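Local structure of monosaccharide ABC transporter substrate-binding protein, CUT2 family (Acidothermus cellulolyticus, 4RU1) at residues Phe285-Lys289 with Ser290-Ala294; Val67-Gln70 with Asp71-Ala75. The protein binds myo-inositol between its two lobes and probably delivers such carbohydrates to an ABC transporter of the CUT2 family. One frame throughout, in Å; residues are numbered along the deposited sequence.

Interaction 1 of 2, residues Phe285-Lys289 with Ser290-Ala294; sequences FFVDK and SNVAA
Asp288 and Asn291 hold together the tight turn through which the chain leaves strand 285-287 and heads for helix 293-300. Asp288 O takes the N-H of Asn291 at 3.2 Å and, more weakly, that of Val292. The Asn291 N-H comes from well above the carbonyl plane.

The Asn291 side chain folds back over the turn, its CG lodged between backbone N and carbonyl carbon (chi1 58°), and its amide bridges the backbone of Phe286 and Asp288. Asn291 OD1 accepts from Asp288 N at 2.8 Å, while Asn291 ND2 gives a hydrogen, nearly in its own amide plane, to Phe286 O at 3.2 Å. That ND2 also lies 3.5 Å from Phe285 CZ, the ring and amide planes 45° apart. Asp288 reaches forward in turn: its OD1 receives the Ser290 hydroxyl OG at 2.7 Å on the syn lone pair and Ser290 N at 2.9 Å from above the carboxylate plane, the latter closing an Asx turn. On the inner side, Val287 CG1 packs 3.8 Å from Val292 CB, and Val292 rests on helix 236-241.

Asp288 OD2 forms a salt bridge with Arg137 of helix 127-140, which should favour the ionised carboxylate. Polar side chains thus take up backbone groups at the end of an edge strand, with the amide of Asn291 fixed in rotation by a bond at each end.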
# COMPACT_ATOMS: atom_id res chain seq x y z
N PHE A 285 10.47 -1.96 5.58
CA PHE A 285 11.46 -2.94 5.97
C PHE A 285 11.76 -3.84 4.78
O PHE A 285 10.83 -4.42 4.20
CB PHE A 285 10.99 -3.78 7.16
CG PHE A 285 12.04 -4.79 7.64
CD1 PHE A 285 13.18 -4.36 8.27
CD2 PHE A 285 11.82 -6.16 7.48
CE1 PHE A 285 14.13 -5.31 8.71
CE2 PHE A 285 12.71 -7.10 7.94
CZ PHE A 285 13.89 -6.67 8.51
N PHE A 286 13.04 -3.98 4.43
CA PHE A 286 13.50 -4.83 3.31
C PHE A 286 13.67 -6.25 3.70
O PHE A 286 14.44 -6.59 4.64
CB PHE A 286 14.77 -4.31 2.65
CG PHE A 286 14.61 -3.01 1.87
CD1 PHE A 286 14.45 -1.79 2.49
CD2 PHE A 286 14.63 -3.04 0.47
CE1 PHE A 286 14.28 -0.59 1.76
CE2 PHE A 286 14.57 -1.90 -0.24
CZ PHE A 286 14.35 -0.68 0.40
N VAL A 287 12.99 -7.12 3.00
CA VAL A 287 13.12 -8.53 3.24
C VAL A 287 13.85 -9.11 2.04
O VAL A 287 13.52 -8.84 0.90
CB VAL A 287 11.74 -9.18 3.38
CG1 VAL A 287 11.84 -10.68 3.60
CG2 VAL A 287 10.99 -8.58 4.58
N ASP A 288 14.90 -9.89 2.34
CA ASP A 288 15.80 -10.48 1.30
C ASP A 288 16.13 -11.91 1.76
O ASP A 288 15.46 -12.43 2.66
CB ASP A 288 17.01 -9.59 1.06
CG ASP A 288 17.86 -9.41 2.31
OD1 ASP A 288 17.79 -10.31 3.20
OD2 ASP A 288 18.57 -8.38 2.40
N LYS A 289 17.09 -12.54 1.10
CA LYS A 289 17.40 -13.95 1.40
C LYS A 289 17.84 -14.14 2.83
O LYS A 289 17.55 -15.21 3.42
CB LYS A 289 18.47 -14.50 0.45
CG LYS A 289 17.91 -15.07 -0.81
CD LYS A 289 19.00 -15.69 -1.68
CE LYS A 289 19.50 -17.01 -1.10
NZ LYS A 289 20.25 -17.82 -2.10
N SER A 290 18.40 -13.10 3.44
CA SER A 290 18.91 -13.19 4.80
C SER A 290 17.83 -13.24 5.91
O SER A 290 18.08 -13.74 7.03
CB SER A 290 19.90 -12.03 5.03
OG SER A 290 19.26 -10.82 5.45
N ASN A 291 16.64 -12.72 5.65
CA ASN A 291 15.61 -12.65 6.67
C ASN A 291 14.19 -13.11 6.29
O ASN A 291 13.21 -12.98 7.04
CB ASN A 291 15.55 -11.23 7.24
CG ASN A 291 15.29 -10.17 6.17
OD1 ASN A 291 14.91 -10.51 5.07
ND2 ASN A 291 15.57 -8.94 6.47
N VAL A 292 14.06 -13.64 5.08
CA VAL A 292 12.77 -14.09 4.60
C VAL A 292 12.13 -15.25 5.35
O VAL A 292 10.93 -15.32 5.45
CB VAL A 292 12.80 -14.32 3.06
CG1 VAL A 292 13.77 -15.43 2.67
CG2 VAL A 292 11.38 -14.51 2.49
N ALA A 293 12.97 -16.15 5.87
CA ALA A 293 12.47 -17.28 6.65
C ALA A 293 11.51 -16.91 7.79
O ALA A 293 10.51 -17.62 8.04
CB ALA A 293 13.62 -18.16 7.16
N ALA A 294 11.80 -15.79 8.45
CA ALA A 294 10.96 -15.26 9.53
C ALA A 294 9.55 -14.86 9.06
O ALA A 294 8.60 -14.95 9.83
CB ALA A 294 11.64 -14.06 10.16
O HOH W 1 16.00 -16.28 5.56

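Interaction 2 of 2, residues Val67-Gln70 with Asp71-Ala75; sequences VLIQ and DAVNA
Val67 and Asp71 are one helical turn apart on helix 62-74, where four successive i to i+4 backbone bonds join the segments, from Asp71 N to Val67 O (3.0 Å) through to Asn74 N to Gln70 O (2.8 Å).

The side chain of Asp71 turns back toward the preceding turn, CG lying opposite its own carbonyl carbon (chi1 -63°). This sets the carboxylate across the ends of two aliphatic side chains: OD1 is 4.0 Å from Val67 CG1, and OD2 is 3.9 Å from Leu68 CD2. Asp71 OD1 also lies 3.3 Å from Val67 O, but both are acceptors and no bond joins them. Three residues on, Asn74 also folds back, but its amide comes up to a carbonyl. Its ND2 comes 3.0 Å from Gln70 O, already engaged by Asn74 N, and the angle is too poor for a second hydrogen bond.

The inward face is apolar. Val73 CG2 sits 3.4 Å from Ile69 O, and the two side chains meet only loosely, Ile69 CG2 to Val73 CG2 being 4.5 Å. Both lean on helix 87-99 and strand 79-82, while Ala72 rests against strands 21-27 and 79-82. Gln70 extends to one flank, where its NE2 is hydrogen-bonded to Gln96.

The helix is therefore amphipathic: aliphatic groups seat it on the parallel sheet of a Rossmann-like lobe, Gln70 links it to the adjoining helix, and Asp71 and Asn74 put their polar groups on the exposed side.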
# COMPACT_ATOMS: atom_id res chain seq x y z
N VAL A 67 -17.96 9.64 -1.99
CA VAL A 67 -19.35 9.36 -1.71
C VAL A 67 -19.47 8.30 -0.62
O VAL A 67 -20.32 8.37 0.22
CB VAL A 67 -20.04 8.94 -3.01
CG1 VAL A 67 -21.47 8.49 -2.79
CG2 VAL A 67 -20.06 10.11 -3.99
N LEU A 68 -18.61 7.28 -0.65
CA LEU A 68 -18.59 6.27 0.43
C LEU A 68 -18.33 6.94 1.81
O LEU A 68 -18.87 6.44 2.77
CB LEU A 68 -17.56 5.16 0.14
CG LEU A 68 -17.74 4.28 -1.10
CD1 LEU A 68 -16.54 3.41 -1.18
CD2 LEU A 68 -19.03 3.48 -1.08
N ILE A 69 -17.50 7.97 1.91
CA ILE A 69 -17.25 8.68 3.19
C ILE A 69 -18.55 9.32 3.64
O ILE A 69 -18.91 9.16 4.81
CB ILE A 69 -16.13 9.73 3.11
CG1 ILE A 69 -14.82 9.04 2.76
CG2 ILE A 69 -15.98 10.45 4.43
CD1 ILE A 69 -13.72 9.94 2.25
N GLN A 70 -19.21 10.03 2.72
CA GLN A 70 -20.55 10.62 2.99
C GLN A 70 -21.60 9.62 3.48
O GLN A 70 -22.34 9.90 4.44
CB GLN A 70 -20.98 11.45 1.77
CG GLN A 70 -20.01 12.61 1.50
CD GLN A 70 -20.27 13.44 0.23
OE1 GLN A 70 -20.41 12.91 -0.88
NE2 GLN A 70 -20.25 14.76 0.38
N ASP A 71 -21.64 8.43 2.86
CA ASP A 71 -22.56 7.31 3.24
C ASP A 71 -22.32 7.00 4.68
O ASP A 71 -23.24 6.95 5.43
CB ASP A 71 -22.41 6.00 2.46
CG ASP A 71 -22.72 6.14 0.93
OD1 ASP A 71 -23.39 7.14 0.50
OD2 ASP A 71 -22.30 5.18 0.22
N ALA A 72 -21.05 6.83 5.10
CA ALA A 72 -20.75 6.49 6.50
C ALA A 72 -21.05 7.68 7.48
O ALA A 72 -21.59 7.41 8.57
CB ALA A 72 -19.27 6.01 6.66
N VAL A 73 -20.86 8.92 7.07
CA VAL A 73 -21.22 10.06 7.89
C VAL A 73 -22.72 10.05 8.07
O VAL A 73 -23.21 10.25 9.21
CB VAL A 73 -20.76 11.36 7.29
CG1 VAL A 73 -21.35 12.55 8.04
CG2 VAL A 73 -19.25 11.48 7.33
N ASN A 74 -23.44 9.84 6.98
CA ASN A 74 -24.93 9.85 7.06
C ASN A 74 -25.52 8.69 7.86
O ASN A 74 -26.57 8.86 8.50
CB ASN A 74 -25.53 10.00 5.65
CG ASN A 74 -25.25 11.38 5.09
OD1 ASN A 74 -25.32 12.35 5.83
ND2 ASN A 74 -24.82 11.46 3.84
N ALA A 75 -24.79 7.57 7.93
CA ALA A 75 -25.13 6.40 8.71
C ALA A 75 -24.77 6.47 10.23
O ALA A 75 -25.09 5.55 10.97
CB ALA A 75 -24.50 5.19 8.11

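How the interactions relate
From the N terminus, the chain first reaches interaction 2, in the C-terminal half of helix 62-74, which follows strand 52-58 and leads on to strand 79-82 in the lobe built on the first parallel sheet. Interaction 1 comes some 200 residues later, after the second sheet is complete except for its antiparallel edge strand 285-287. Each contact joins adjoining segments, so neither closes a long loop; they follow in series and neither nest nor cross. Their centres lie 40 Å apart, on opposite sides of the chain's centre, and they do not touch. One helps form a helix flanking the first sheet; the other turns the chain from the second sheet into the C-terminal helix, with helices 127-140 and 236-241 alongside the turn.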